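Local coordinates for protein amidohydrolase (Brucella melitensis biovar Abortus, PDB 4F0L) that probably works as a metal-dependent deaminase of the amidohydrolase superfamily, holding a single iron(III) ion in this crystal form, at residues Leu111-Asp116 against Val332-Gly337; Val115-Ala120 against Ile326-Asn331; Asp148-Ala153 against Met159-Leu164; Asp413-Ile416 against His422-Asp425. One frame throughout, in Å; residues are numbered along the deposited sequence.

Contact 1. Residues Leu111-Asp116 against Val332-Gly337; sequences LRLYVD and VLIGIG
Ile334 meets helix 103-119 of this amidohydrolase TIM-barrel domain through two residues one helical turn apart, Leu113 and Asp116. Its backbone belongs to the loop that follows strand 323-326 and leads into helix 336-351, with Gly335 at the N-cap. Of the 136 Å² buried between the segments Ile334 supplies about half, and its CB points at the helix. CG1 lies beside the backbone N, and chi1 of -52° with chi2 of -52° brings Ile334 CD1 to 3.8 Å from Leu113 CD1; the two side chains cross at about a right angle. CG2, the other branch, rests against the backbone of Asp116, 3.9 Å from its O. The carboxylate of Asp116 then lies against the aliphatic root of the isoleucine, making a van der Waals contact without polar character. Asp116 is engaged elsewhere: OD2 is hydrogen-bonded to Tyr71, and the long ion pair with NH1 of Arg112 is charge attraction alone, because the oxygen stands well out of the guanidinium plane. Arg402 of the second subunit adds another long, weak ion pair at OD2. The other oxygen, Asp116 OD1, ends 3.9 Å from Ile334 CB.

Contact 2. Residues Val115-Ala120 against Ile326-Asn331; sequences VDMLEA and IGSDSN. With FE (Fe (III) ion), chain E.
Met117 reaches from helix 103-119 to Ser328 and Asn331, on the loop that leaves strand 323-326 at the catalytic end of the barrel and carries a metal ligand. Ile326 and Gly327 bring the chain out of the sheet. At Ser328 the CB points at the helix and lies 4.3 Å from Met117 CE. Asp329 turns the other way: with CG anti to its N (chi1 -175°), OD1 reaches the iron at 2.4 Å. His65, His67, His241 and two waters complete the six ligands, water 1 at 2.2 Å and water 2 at 2.3 Å from the metal. Ser330 hydrogen-bonds through OG to Thr303. A turn closes when Asn331 N donates to Ser328 O at 2.8 Å, bringing the Asn331 amide back to the methionine. Met117 runs extended beyond CG (chi2 -178°, chi3 171°), and this length takes CE to 3.5 Å from Asn331 OD1, the side chains crossing at about a right angle. Asn331 ND2 is held by Ser66 OG, which should limit rotation of the amide. OD1, by contrast, is buried without a polar partner in the model; the methyl group covers that oxygen by van der Waals contact and probably does little to compensate its polarity.

Contact 3. Residues Asp148-Ala153 against Met159-Leu164; sequences DRIAAA and MGLTLL
Ile150 and Ala151 on helix 145-157 pack on Leu161 and Leu163 of strand 160-167, the second half of a right-handed beta-alpha-beta crossover that starts at strand 122-129 in the TIM barrel. Helix and strand segments run nearly antiparallel, 163° between their directions, with axes 9.4 Å apart at closest approach. Both leucines point at the helix, and both have CG anti to the backbone N, extending their methyls off the strand. Leu161 straddles two helix residues: CD1 goes to Ile150 CG2 at 4.1 Å, while CD2 lies over the backbone of Ala151, 3.9 Å from CA. In Ile150 the two branches have different tasks. CG2, anti to the backbone N, faces the strand and touches both leucines; CG1 lies beside the N (chi1 -67°) and takes CD1 away from the strand. The isoleucine crosses Leu161 at about a right angle but meets Leu163 at a slant. Tyr114 of helix 103-119 also touches Ile150, while Leu203 of helix 189-203 packs on Ala151 and Leu163, placing the layer between neighbouring helices. The same methyl that meets Leu161, Ile150 CG2, also stands 4.0 Å from Leu163 CD1.

Contact 4. Residues Asp413-Ile416 against His422-Asp425; sequences DGWI and HVCD
With CG anti to the backbone N (chi1 -179°), the Trp415 indole extends off helix 408-417 to meet Val423, and chi2 of 25° sets how its ring plane is turned. Across from it, chi1 of 169° in Val423 puts CG1 anti to N and leaves CG2 beside N, the branch that reaches the indole. Trp415 CZ2 and Val423 CG2 are 4.0 Å apart, a contact of two apolar carbons, and the side chains cross at a slant. At the five-membered end of the ring, Trp415 CD1 approaches the backbone His422 N at 4.3 Å, while the CB of His422 points away from the helix. These residues join a helix to the strand shortly after it in sequence, in the mixed sheet where strand 422-428 runs antiparallel to 395-399. Cys424 and Asp425 both face Ser397 in a classic beta bulge just past the touching residues, within the same segment. Strand 395-399 also meets the pair directly, Leu398 touching Trp415 and Val396 touching Val423, and Ile336 of helix 336-351 packs on the indole. Trp415 is buried and contributes 54 Å² of the 107 Å² covered between the segments, whereas His422 is exposed.

Overall arrangement
Contacts 1 and 2 adjoin: both use helix 103-119, share Val115 and Asp116, and have centres about 3 Å apart. Contact 2 is fully buried and leads straight to the iron; contact 1 is partly buried, and the carboxylate of Asp116, bonded to Tyr71, makes a long, weak ion pair with Arg402 of the second subunit. Contact 3, equally buried but wholly aliphatic, sits about 15 Å from contact 1, centre to centre, yet Ile150 CG2 lies 3.5 Å from Tyr114 OH. Contact 4, centred about 19 Å from the chain centre, pairs an indole with a valine methyl beside exposed His422; Val423 CG1 still touches Glu119 O at 3.3 Å. Contacts 3 and 4 never meet, although both reach the same mixed sheet.

Contact 1. Residues Leu111-Asp116 against Val332-Gly337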
loop_
_atom_site.group_PDB
_atom_site.type_symbol
_atom_site.label_atom_id
_atom_site.label_comp_id
_atom_site.label_asym_id
_atom_site.label_seq_id
_atom_site.Cartn_x
_atom_site.Cartn_y
_atom_site.Cartn_z
ATOM N N LEU B 111 -12.639 7.204 18.912
ATOM C CA LEU B 111 -11.391 7.444 19.631
ATOM C C LEU B 111 -10.252 6.608 19.075
ATOM O O LEU B 111 -9.168 7.154 18.766
ATOM C CB LEU B 111 -11.537 7.255 21.148
ATOM C CG LEU B 111 -10.237 7.393 21.961
ATOM C CD1 LEU B 111 -9.638 8.774 21.795
ATOM C CD2 LEU B 111 -10.459 7.059 23.439
ATOM N N ARG B 112 -10.472 5.303 18.906
ATOM C CA ARG B 112 -9.389 4.434 18.463
ATOM C C ARG B 112 -8.967 4.764 17.032
ATOM O O ARG B 112 -7.789 4.673 16.692
ATOM C CB ARG B 112 -9.780 2.963 18.590
ATOM C CG ARG B 112 -8.671 1.981 18.301
ATOM C CD ARG B 112 -7.521 2.139 19.304
ATOM N NE ARG B 112 -6.326 1.346 18.992
ATOM C CZ ARG B 112 -5.380 1.692 18.101
ATOM N NH1 ARG B 112 -5.444 2.817 17.415
ATOM N NH2 ARG B 112 -4.357 0.888 17.899
ATOM N N LEU B 113 -9.926 5.152 16.210
ATOM C CA LEU B 113 -9.628 5.671 14.871
ATOM C C LEU B 113 -8.770 6.928 14.873
ATOM O O LEU B 113 -7.775 7.035 14.123
ATOM C CB LEU B 113 -10.914 5.986 14.148
ATOM C CG LEU B 113 -10.724 6.741 12.834
ATOM C CD1 LEU B 113 -9.862 5.952 11.861
ATOM C CD2 LEU B 113 -12.075 7.176 12.215
ATOM N N TYR B 114 -9.139 7.874 15.725
ATOM C CA TYR B 114 -8.403 9.134 15.757
ATOM C C TYR B 114 -6.999 8.912 16.319
ATOM O O TYR B 114 -6.051 9.570 15.891
ATOM C CB TYR B 114 -9.192 10.243 16.501
ATOM C CG TYR B 114 -10.545 10.598 15.861
ATOM C CD1 TYR B 114 -10.792 10.388 14.500
ATOM C CD2 TYR B 114 -11.567 11.147 16.615
ATOM C CE1 TYR B 114 -12.020 10.689 13.933
ATOM C CE2 TYR B 114 -12.769 11.466 16.055
ATOM C CZ TYR B 114 -13.000 11.234 14.718
ATOM O OH TYR B 114 -14.215 11.534 14.139
ATOM N N VAL B 115 -6.843 7.967 17.252
ATOM C CA VAL B 115 -5.509 7.584 17.692
ATOM C C VAL B 115 -4.675 7.015 16.522
ATOM O O VAL B 115 -3.504 7.374 16.319
ATOM C CB VAL B 115 -5.569 6.597 18.864
ATOM C CG1 VAL B 115 -4.247 5.818 18.995
ATOM C CG2 VAL B 115 -5.953 7.321 20.162
ATOM N N ASP B 116 -5.271 6.104 15.770
ATOM C CA ASP B 116 -4.621 5.532 14.590
ATOM C C ASP B 116 -4.224 6.663 13.578
ATOM O O ASP B 116 -3.097 6.713 13.064
ATOM C CB ASP B 116 -5.614 4.539 13.966
ATOM C CG ASP B 116 -4.960 3.319 13.406
ATOM O OD1 ASP B 116 -3.890 3.517 12.783
ATOM O OD2 ASP B 116 -5.550 2.183 13.524
ATOM N N VAL B 332 -10.651 1.820 6.189
ATOM C CA VAL B 332 -10.181 0.411 6.087
ATOM C C VAL B 332 -8.685 0.293 6.403
ATOM O O VAL B 332 -8.220 -0.713 7.024
ATOM C CB VAL B 332 -10.505 -0.223 4.710
ATOM C CG1 VAL B 332 -9.832 0.531 3.520
ATOM C CG2 VAL B 332 -10.111 -1.695 4.688
ATOM N N LEU B 333 -7.922 1.305 6.018
ATOM C CA LEU B 333 -6.449 1.281 6.217
ATOM C C LEU B 333 -5.956 2.722 6.325
ATOM O O LEU B 333 -6.243 3.533 5.440
ATOM C CB LEU B 333 -5.711 0.549 5.050
ATOM C CG LEU B 333 -4.147 0.394 5.177
ATOM C CD1 LEU B 333 -3.772 -0.163 6.505
ATOM C CD2 LEU B 333 -3.537 -0.559 4.173
ATOM N N ILE B 334 -5.254 3.028 7.408
ATOM C CA ILE B 334 -4.921 4.405 7.793
ATOM C C ILE B 334 -3.424 4.690 7.515
ATOM O O ILE B 334 -2.589 4.060 8.097
ATOM C CB ILE B 334 -5.185 4.668 9.308
ATOM C CG1 ILE B 334 -6.603 4.259 9.736
ATOM C CG2 ILE B 334 -4.909 6.147 9.635
ATOM C CD1 ILE B 334 -7.736 4.849 8.888
ATOM N N GLY B 335 -3.117 5.612 6.599
ATOM C CA GLY B 335 -1.734 5.973 6.322
ATOM C C GLY B 335 -1.561 7.070 5.291
ATOM O O GLY B 335 -2.241 7.085 4.269
ATOM N N ILE B 336 -0.659 8.007 5.558
ATOM C CA ILE B 336 -0.394 9.087 4.584
ATOM C C ILE B 336 0.327 8.473 3.403
ATOM O O ILE B 336 -0.014 8.755 2.271
ATOM C CB ILE B 336 0.454 10.225 5.207
ATOM C CG1 ILE B 336 -0.349 10.985 6.281
ATOM C CG2 ILE B 336 1.012 11.120 4.115
ATOM C CD1 ILE B 336 0.407 12.058 7.048
ATOM N N GLY B 337 1.332 7.659 3.665
ATOM C CA GLY B 337 2.054 6.968 2.584
ATOM C C GLY B 337 1.121 6.100 1.744
ATOM O O GLY B 337 1.154 6.107 0.509
#

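Contact 2. Residues Val115-Ala120 against Ile326-Asn331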
loop_
_atom_site.group_PDB
_atom_site.type_symbol
_atom_site.label_atom_id
_atom_site.label_comp_id
_atom_site.label_asym_id
_atom_site.label_seq_id
_atom_site.Cartn_x
_atom_site.Cartn_y
_atom_site.Cartn_z
ATOM N N VAL B 115 -6.843 7.967 17.252
ATOM C CA VAL B 115 -5.509 7.584 17.692
ATOM C C VAL B 115 -4.675 7.015 16.522
ATOM O O VAL B 115 -3.504 7.374 16.319
ATOM C CB VAL B 115 -5.569 6.597 18.864
ATOM C CG1 VAL B 115 -4.247 5.818 18.995
ATOM C CG2 VAL B 115 -5.953 7.321 20.162
ATOM N N ASP B 116 -5.271 6.104 15.770
ATOM C CA ASP B 116 -4.621 5.532 14.590
ATOM C C ASP B 116 -4.224 6.663 13.578
ATOM O O ASP B 116 -3.097 6.713 13.064
ATOM C CB ASP B 116 -5.614 4.539 13.966
ATOM C CG ASP B 116 -4.960 3.319 13.406
ATOM O OD1 ASP B 116 -3.890 3.517 12.783
ATOM O OD2 ASP B 116 -5.550 2.183 13.524
ATOM N N MET B 117 -5.150 7.582 13.307
ATOM C CA MET B 117 -4.848 8.724 12.410
ATOM C C MET B 117 -3.693 9.559 12.954
ATOM O O MET B 117 -2.786 9.885 12.226
ATOM C CB MET B 117 -6.069 9.627 12.246
ATOM C CG MET B 117 -7.181 9.015 11.379
ATOM S SD MET B 117 -8.550 10.170 11.210
ATOM C CE MET B 117 -9.569 9.374 9.959
ATOM N N LEU B 118 -3.732 9.895 14.244
ATOM C CA LEU B 118 -2.650 10.683 14.859
ATOM C C LEU B 118 -1.311 9.958 14.726
ATOM O O LEU B 118 -0.319 10.570 14.341
ATOM C CB LEU B 118 -2.950 11.016 16.328
ATOM C CG LEU B 118 -3.907 12.192 16.557
ATOM C CD1 LEU B 118 -4.478 12.237 17.964
ATOM C CD2 LEU B 118 -3.161 13.525 16.268
ATOM N N GLU B 119 -1.294 8.659 14.992
ATOM C CA GLU B 119 -0.079 7.862 14.851
ATOM C C GLU B 119 0.456 7.790 13.388
ATOM O O GLU B 119 1.642 7.644 13.155
ATOM C CB GLU B 119 -0.272 6.470 15.436
ATOM C CG GLU B 119 -0.406 6.432 16.958
ATOM C CD GLU B 119 -0.464 4.996 17.512
ATOM O OE1 GLU B 119 -0.471 4.046 16.678
ATOM O OE2 GLU B 119 -0.468 4.814 18.774
ATOM N N ALA B 120 -0.426 8.011 12.431
ATOM C CA ALA B 120 -0.058 8.060 11.046
ATOM C C ALA B 120 0.341 9.493 10.592
ATOM O O ALA B 120 0.705 9.670 9.431
ATOM C CB ALA B 120 -1.222 7.543 10.193
ATOM N N ILE B 326 -6.513 14.480 1.118
ATOM C CA ILE B 326 -6.767 13.060 1.257
ATOM C C ILE B 326 -7.573 12.744 2.495
ATOM O O ILE B 326 -7.425 13.393 3.549
ATOM C CB ILE B 326 -5.472 12.215 1.294
ATOM C CG1 ILE B 326 -4.489 12.752 2.356
ATOM C CG2 ILE B 326 -4.846 12.169 -0.106
ATOM C CD1 ILE B 326 -3.292 11.840 2.619
ATOM N N GLY B 327 -8.438 11.742 2.341
ATOM C CA GLY B 327 -9.229 11.225 3.425
ATOM C C GLY B 327 -9.275 9.711 3.468
ATOM O O GLY B 327 -9.400 9.051 2.438
ATOM N N SER B 328 -9.221 9.166 4.678
ATOM C CA SER B 328 -9.258 7.710 4.868
ATOM C C SER B 328 -10.653 7.111 4.611
ATOM O O SER B 328 -10.778 5.923 4.342
ATOM C CB SER B 328 -8.808 7.383 6.275
ATOM O OG SER B 328 -7.451 7.730 6.465
ATOM N N ASP B 329 -11.684 7.935 4.746
ATOM C CA ASP B 329 -13.039 7.644 4.211
ATOM C C ASP B 329 -13.654 6.421 4.901
ATOM O O ASP B 329 -14.250 6.583 5.982
ATOM C CB ASP B 329 -13.008 7.534 2.679
ATOM C CG ASP B 329 -14.413 7.355 2.044
ATOM O OD1 ASP B 329 -15.438 7.412 2.763
ATOM O OD2 ASP B 329 -14.504 7.197 0.814
ATOM N N SER B 330 -13.522 5.233 4.311
ATOM C CA SER B 330 -14.058 4.001 4.917
ATOM C C SER B 330 -13.221 3.597 6.093
ATOM O O SER B 330 -13.624 2.745 6.919
ATOM C CB SER B 330 -14.101 2.820 3.914
ATOM O OG SER B 330 -12.785 2.371 3.585
ATOM N N ASN B 331 -12.035 4.198 6.180
ATOM C CA ASN B 331 -11.125 3.921 7.314
ATOM C C ASN B 331 -10.679 2.461 7.363
ATOM O O ASN B 331 -10.307 1.916 8.443
ATOM C CB ASN B 331 -11.744 4.404 8.627
ATOM C CG ASN B 331 -11.866 5.951 8.665
ATOM O OD1 ASN B 331 -10.927 6.631 8.352
ATOM N ND2 ASN B 331 -13.014 6.482 9.058
HETATM FE FE FE E . -17.290 8.847 2.100
HETATM O O HOH W 1 -16.811 7.937 0.183
HETATM O O HOH W 2 -18.499 6.928 1.912
#

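Contact 3. Residues Asp148-Ala153 against Met159-Leu164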
loop_
_atom_site.group_PDB
_atom_site.type_symbol
_atom_site.label_atom_id
_atom_site.label_comp_id
_atom_site.label_asym_id
_atom_site.label_seq_id
_atom_site.Cartn_x
_atom_site.Cartn_y
_atom_site.Cartn_z
ATOM N N ASP B 148 -21.876 14.735 19.430
ATOM C CA ASP B 148 -21.218 14.985 20.709
ATOM C C ASP B 148 -20.186 13.880 21.036
ATOM O O ASP B 148 -19.137 14.142 21.642
ATOM C CB ASP B 148 -22.222 15.073 21.859
ATOM C CG ASP B 148 -23.280 16.171 21.671
ATOM O OD1 ASP B 148 -23.237 16.999 20.731
ATOM O OD2 ASP B 148 -24.199 16.180 22.506
ATOM N N ARG B 149 -20.520 12.641 20.677
ATOM C CA ARG B 149 -19.580 11.519 20.868
ATOM C C ARG B 149 -18.308 11.667 20.025
ATOM O O ARG B 149 -17.187 11.370 20.502
ATOM C CB ARG B 149 -20.255 10.196 20.558
ATOM C CG ARG B 149 -21.425 9.884 21.486
ATOM C CD ARG B 149 -20.960 9.708 22.926
ATOM N NE ARG B 149 -22.059 9.304 23.788
ATOM C CZ ARG B 149 -21.930 8.645 24.942
ATOM N NH1 ARG B 149 -20.743 8.258 25.413
ATOM N NH2 ARG B 149 -23.014 8.349 25.638
ATOM N N ILE B 150 -18.482 12.135 18.785
ATOM C CA ILE B 150 -17.358 12.424 17.890
ATOM C C ILE B 150 -16.470 13.463 18.530
ATOM O O ILE B 150 -15.251 13.261 18.665
ATOM C CB ILE B 150 -17.842 12.926 16.515
ATOM C CG1 ILE B 150 -18.571 11.825 15.758
ATOM C CG2 ILE B 150 -16.702 13.498 15.690
ATOM C CD1 ILE B 150 -17.826 10.507 15.657
ATOM N N ALA B 151 -17.084 14.558 18.972
ATOM C CA ALA B 151 -16.335 15.616 19.590
ATOM C C ALA B 151 -15.630 15.172 20.888
ATOM O O ALA B 151 -14.485 15.566 21.116
ATOM C CB ALA B 151 -17.201 16.831 19.819
ATOM N N ALA B 152 -16.287 14.352 21.702
ATOM C CA ALA B 152 -15.662 13.797 22.890
ATOM C C ALA B 152 -14.474 12.928 22.522
ATOM O O ALA B 152 -13.417 13.013 23.189
ATOM C CB ALA B 152 -16.653 13.003 23.747
ATOM N N ALA B 153 -14.635 12.093 21.479
ATOM C CA ALA B 153 -13.549 11.234 21.011
ATOM C C ALA B 153 -12.356 12.084 20.512
ATOM O O ALA B 153 -11.209 11.886 20.934
ATOM C CB ALA B 153 -14.051 10.292 19.909
ATOM N N MET B 159 -7.154 15.248 18.833
ATOM C CA MET B 159 -7.225 15.377 17.376
ATOM C C MET B 159 -8.016 16.643 16.995
ATOM O O MET B 159 -9.047 16.937 17.613
ATOM C CB MET B 159 -7.940 14.148 16.804
ATOM C CG MET B 159 -8.361 14.272 15.351
ATOM S SD MET B 159 -6.933 14.389 14.253
ATOM C CE MET B 159 -6.741 12.638 13.908
ATOM N N GLY B 160 -7.517 17.398 16.003
ATOM C CA GLY B 160 -8.237 18.597 15.517
ATOM C C GLY B 160 -9.492 18.126 14.814
ATOM O O GLY B 160 -9.486 17.063 14.232
ATOM N N LEU B 161 -10.571 18.894 14.892
ATOM C CA LEU B 161 -11.867 18.462 14.333
ATOM C C LEU B 161 -12.514 19.550 13.473
ATOM O O LEU B 161 -12.789 20.651 13.940
ATOM C CB LEU B 161 -12.830 18.089 15.473
ATOM C CG LEU B 161 -14.254 17.635 15.079
ATOM C CD1 LEU B 161 -14.237 16.415 14.160
ATOM C CD2 LEU B 161 -15.060 17.341 16.355
ATOM N N THR B 162 -12.731 19.225 12.217
ATOM C CA THR B 162 -13.711 19.891 11.417
ATOM C C THR B 162 -14.895 18.958 11.286
ATOM O O THR B 162 -14.852 17.953 10.572
ATOM C CB THR B 162 -13.145 20.286 10.047
ATOM O OG1 THR B 162 -12.083 21.223 10.240
ATOM C CG2 THR B 162 -14.217 20.877 9.174
ATOM N N LEU B 163 -15.964 19.290 11.975
ATOM C CA LEU B 163 -17.132 18.433 12.050
ATOM C C LEU B 163 -18.111 18.843 10.973
ATOM O O LEU B 163 -18.434 20.025 10.840
ATOM C CB LEU B 163 -17.779 18.536 13.427
ATOM C CG LEU B 163 -19.065 17.764 13.706
ATOM C CD1 LEU B 163 -18.788 16.258 13.731
ATOM C CD2 LEU B 163 -19.620 18.255 15.041
ATOM N N LEU B 164 -18.555 17.859 10.187
ATOM C CA LEU B 164 -19.377 18.108 9.007
ATOM C C LEU B 164 -20.650 17.222 9.073
ATOM O O LEU B 164 -20.719 16.153 8.451
ATOM C CB LEU B 164 -18.555 17.791 7.754
ATOM C CG LEU B 164 -17.256 18.600 7.583
ATOM C CD1 LEU B 164 -16.367 17.932 6.537
ATOM C CD2 LEU B 164 -17.489 20.072 7.245
#

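Contact 4. Residues Asp413-Ile416 against His422-Asp425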
loop_
_atom_site.group_PDB
_atom_site.type_symbol
_atom_site.label_atom_id
_atom_site.label_comp_id
_atom_site.label_asym_id
_atom_site.label_seq_id
_atom_site.Cartn_x
_atom_site.Cartn_y
_atom_site.Cartn_z
ATOM N N ASP B 413 10.242 10.821 -0.342
ATOM C CA ASP B 413 10.120 9.707 -1.282
ATOM C C ASP B 413 10.391 8.369 -0.589
ATOM O O ASP B 413 9.737 7.366 -0.885
ATOM C CB ASP B 413 11.008 9.940 -2.499
ATOM C CG ASP B 413 10.495 11.067 -3.384
ATOM O OD1 ASP B 413 9.285 11.298 -3.422
ATOM O OD2 ASP B 413 11.290 11.704 -4.066
ATOM N N GLY B 414 11.275 8.367 0.398
ATOM C CA GLY B 414 11.601 7.147 1.141
ATOM C C GLY B 414 10.458 6.731 2.016
ATOM O O GLY B 414 10.084 5.556 2.112
ATOM N N TRP B 415 9.842 7.722 2.611
ATOM C CA TRP B 415 8.689 7.538 3.445
ATOM C C TRP B 415 7.538 7.015 2.665
ATOM O O TRP B 415 6.911 6.036 3.053
ATOM C CB TRP B 415 8.305 8.884 4.046
ATOM C CG TRP B 415 7.128 8.893 4.971
ATOM C CD1 TRP B 415 6.622 7.843 5.742
ATOM C CD2 TRP B 415 6.300 10.037 5.294
ATOM N NE1 TRP B 415 5.555 8.259 6.478
ATOM C CE2 TRP B 415 5.325 9.574 6.270
ATOM C CE3 TRP B 415 6.251 11.363 4.868
ATOM C CZ2 TRP B 415 4.356 10.422 6.796
ATOM C CZ3 TRP B 415 5.269 12.200 5.396
ATOM C CH2 TRP B 415 4.353 11.738 6.340
ATOM N N ILE B 416 7.214 7.679 1.564
ATOM C CA ILE B 416 5.959 7.407 0.865
ATOM C C ILE B 416 6.045 6.189 -0.051
ATOM O O ILE B 416 5.083 5.450 -0.162
ATOM C CB ILE B 416 5.524 8.632 0.043
ATOM C CG1 ILE B 416 5.097 9.752 0.989
ATOM C CG2 ILE B 416 4.396 8.269 -0.937
ATOM C CD1 ILE B 416 5.059 11.131 0.342
ATOM N N HIS B 422 9.168 6.482 8.964
ATOM C CA HIS B 422 7.903 6.381 9.649
ATOM C C HIS B 422 7.672 7.605 10.535
ATOM O O HIS B 422 8.596 8.321 10.898
ATOM C CB HIS B 422 7.864 5.104 10.492
ATOM C CG HIS B 422 8.187 3.857 9.708
ATOM N ND1 HIS B 422 9.448 3.364 9.592
ATOM C CD2 HIS B 422 7.361 3.018 8.944
ATOM C CE1 HIS B 422 9.427 2.267 8.802
ATOM N NE2 HIS B 422 8.143 2.060 8.405
ATOM N N VAL B 423 6.420 7.838 10.897
ATOM C CA VAL B 423 6.047 8.912 11.866
ATOM C C VAL B 423 6.667 8.660 13.253
ATOM O O VAL B 423 6.610 7.540 13.782
ATOM C CB VAL B 423 4.518 9.027 11.962
ATOM C CG1 VAL B 423 4.081 9.916 13.138
ATOM C CG2 VAL B 423 3.949 9.523 10.647
ATOM N N CYS B 424 7.317 9.677 13.798
ATOM C CA CYS B 424 7.913 9.599 15.130
ATOM C C CYS B 424 7.029 10.343 16.162
ATOM O O CYS B 424 6.192 9.740 16.818
ATOM C CB CYS B 424 9.344 10.120 15.107
ATOM S SG CYS B 424 10.265 9.684 16.600
ATOM N N ASP B 425 7.168 11.670 16.241
ATOM C CA ASP B 425 6.335 12.484 17.129
ATOM C C ASP B 425 5.283 13.261 16.360
ATOM O O ASP B 425 5.471 13.613 15.193
ATOM C CB ASP B 425 7.212 13.443 17.944
ATOM C CG ASP B 425 8.175 12.712 18.867
ATOM O OD1 ASP B 425 8.073 11.486 19.039
ATOM O OD2 ASP B 425 9.067 13.375 19.460
#